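Local coordinates for RNA-dependent RNA polymerase (Farallon virus, PDB 6DX5), which carries a viral OTU-type cysteine protease domain, probably a deubiquitinase, in the crystallised part of a large protein that probably copies viral RNA, at residues 143-146 and 150-153. Residues are numbered along the deposited sequence; the frame is centred on the assembly and turned at random.
Sequences WNVN and KVLD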
ATOM      1  N   TRP A 143      -3.654 -12.119   0.089  1.00 20.45           N
ATOM      2  CA  TRP A 143      -2.359 -12.760  -0.108  1.00 18.48           C
ATOM      3  C   TRP A 143      -1.878 -12.401  -1.514  1.00 18.56           C
ATOM      4  O   TRP A 143      -2.506 -12.787  -2.505  1.00 19.26           O
ATOM      5  CB  TRP A 143      -2.456 -14.289   0.039  1.00 18.95           C
ATOM      6  CG  TRP A 143      -2.992 -14.803   1.331  1.00 23.07           C
ATOM      7  CD1 TRP A 143      -4.307 -14.917   1.684  1.00 23.59           C
ATOM      8  CD2 TRP A 143      -2.224 -15.219   2.472  1.00 20.63           C
ATOM      9  NE1 TRP A 143      -4.409 -15.408   2.964  1.00 23.86           N
ATOM     10  CE2 TRP A 143      -3.146 -15.594   3.470  1.00 21.60           C
ATOM     11  CE3 TRP A 143      -0.850 -15.323   2.736  1.00 24.27           C
ATOM     12  CZ2 TRP A 143      -2.743 -16.055   4.742  1.00 38.15           C
ATOM     13  CZ3 TRP A 143      -0.442 -15.807   3.999  1.00 28.98           C
ATOM     14  CH2 TRP A 143      -1.390 -16.130   4.990  1.00 31.45           C
ATOM     15  N   ASN A 144      -0.785 -11.667  -1.603  1.00 22.88           N
ATOM     16  CA  ASN A 144      -0.229 -11.323  -2.896  1.00 20.34           C
ATOM     17  C   ASN A 144       0.761 -12.412  -3.282  1.00 27.49           C
ATOM     18  O   ASN A 144       1.751 -12.638  -2.570  1.00 24.58           O
ATOM     19  CB  ASN A 144       0.459  -9.952  -2.835  1.00 25.06           C
ATOM     20  CG  ASN A 144      -0.469  -8.861  -2.332  1.00 30.96           C
ATOM     21  OD1 ASN A 144      -0.337  -8.388  -1.189  1.00 35.66           O
ATOM     22  ND2 ASN A 144      -1.452  -8.521  -3.130  1.00 28.94           N
ATOM     23  N   VAL A 145       0.548 -13.041  -4.421  1.00 28.72           N
ATOM     24  CA  VAL A 145       1.387 -14.162  -4.797  1.00 23.26           C
ATOM     25  C   VAL A 145       2.008 -13.926  -6.164  1.00 34.22           C
ATOM     26  O   VAL A 145       1.540 -13.106  -6.963  1.00 31.36           O
ATOM     27  CB  VAL A 145       0.579 -15.448  -4.798  1.00 24.52           C
ATOM     28  CG1 VAL A 145      -0.026 -15.678  -3.427  1.00 21.43           C
ATOM     29  CG2 VAL A 145      -0.472 -15.361  -5.925  1.00 27.76           C
ATOM     30  N   ASN A 146       3.078 -14.680  -6.442  1.00 28.48           N
ATOM     31  CA  ASN A 146       3.630 -14.609  -7.780  1.00 37.87           C
ATOM     32  C   ASN A 146       2.902 -15.661  -8.605  1.00 39.02           C
ATOM     33  O   ASN A 146       1.898 -16.234  -8.165  1.00 29.72           O
ATOM     34  CB  ASN A 146       5.149 -14.774  -7.762  1.00 53.91           C
ATOM     35  CG  ASN A 146       5.553 -16.034  -7.115  1.00 69.82           C
ATOM     36  OD1 ASN A 146       4.697 -16.837  -6.766  1.00 68.09           O
ATOM     37  ND2 ASN A 146       6.853 -16.232  -6.924  1.00 83.29           N
ATOM     38  N   LYS A 150       3.527 -18.749  -4.754  1.00 34.52           N
ATOM     39  CA  LYS A 150       4.343 -18.424  -3.576  1.00 35.93           C
ATOM     40  C   LYS A 150       4.049 -17.004  -3.129  1.00 30.56           C
ATOM     41  O   LYS A 150       3.977 -16.084  -3.964  1.00 29.86           O
ATOM     42  CB  LYS A 150       5.853 -18.521  -3.870  1.00 40.02           C
ATOM     43  CG  LYS A 150       6.433 -19.834  -4.348  1.00 56.76           C
ATOM     44  CD  LYS A 150       5.844 -21.040  -3.683  1.00 72.93           C
ATOM     45  CE  LYS A 150       4.779 -21.605  -4.535  1.00 81.62           C
ATOM     46  NZ  LYS A 150       3.800 -22.496  -3.925  1.00 82.02           N
ATOM     47  N   VAL A 151       3.911 -16.824  -1.810  1.00 28.74           N
ATOM     48  CA  VAL A 151       3.481 -15.549  -1.250  1.00 26.62           C
ATOM     49  C   VAL A 151       4.595 -14.517  -1.364  1.00 34.86           C
ATOM     50  O   VAL A 151       5.761 -14.793  -1.032  1.00 36.85           O
ATOM     51  CB  VAL A 151       3.055 -15.723   0.214  1.00 29.55           C
ATOM     52  CG1 VAL A 151       2.661 -14.363   0.818  1.00 27.56           C
ATOM     53  CG2 VAL A 151       1.888 -16.657   0.308  1.00 32.42           C
ATOM     54  N   LEU A 152       4.249 -13.313  -1.833  1.00 29.40           N
ATOM     55  CA  LEU A 152       5.200 -12.199  -1.790  1.00 31.82           C
ATOM     56  C   LEU A 152       5.020 -11.402  -0.497  1.00 29.16           C
ATOM     57  O   LEU A 152       5.995 -11.100   0.182  1.00 33.76           O
ATOM     58  CB  LEU A 152       5.016 -11.272  -3.002  1.00 37.17           C
ATOM     59  CG  LEU A 152       5.175 -11.824  -4.420  1.00 40.40           C
ATOM     60  CD1 LEU A 152       4.363 -11.033  -5.470  1.00 34.90           C
ATOM     61  CD2 LEU A 152       6.617 -11.744  -4.737  1.00 45.04           C
ATOM     62  N   ASP A 153       3.783 -11.031  -0.167  1.00 28.04           N
ATOM     63  CA  ASP A 153       3.479 -10.464   1.142  1.00 34.94           C
ATOM     64  C   ASP A 153       1.973 -10.549   1.323  1.00 32.27           C
ATOM     65  O   ASP A 153       1.250 -11.017   0.435  1.00 28.14           O
ATOM     66  CB  ASP A 153       4.008  -9.029   1.299  1.00 34.87           C
ATOM     67  CG  ASP A 153       3.653  -8.144   0.116  1.00 40.22           C
ATOM     68  OD1 ASP A 153       4.580  -7.623  -0.570  1.00 44.41           O
ATOM     69  OD2 ASP A 153       2.432  -7.994  -0.137  1.00 44.46           O
TER
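N144 is gripped through both backbone polar atoms: its N donates to D153 O (3.0 Å), and L152 N donates to N144 O (2.7 Å), nearly straight at 166°. Nearer the turn, N146 N donates to K150 O (3.0 Å), an oxygen that also receives a CA-H...O contact from V145 CA (3.3 Å). Two residues, L152 and D153, stand opposite the single N144, which makes this a classic bulge in the hairpin of strands 140-145 and 151-157, inside the mixed sheet of the OTU domain; the register slips by one residue before the non-hydrogen-bonded pair V145-V151. V151 sets CG2 obliquely against CE3 of the W143 indole (3.9 Å), whose NE1 is hydrogen-bonded to N167 OD1, and reaches V145 CG1 more loosely. L152 CD1 lies by the V145 carbonyl, 3.8 Å from its C. Among polar side chains, N144 OD1 and D153 OD2 approach to 3.0 Å as two acceptors, not hydrogen-bonded, amide and carboxylate planes 71° apart. D153 CG sits between its backbone N and carbonyl carbon (chi1 48°), which brings OD2 close to the N144 amide oxygen. Their main partners lie elsewhere: Q155 NE2 donates to N144 OD1, and R170 of the second subunit forms a salt bridge with D153 OD1.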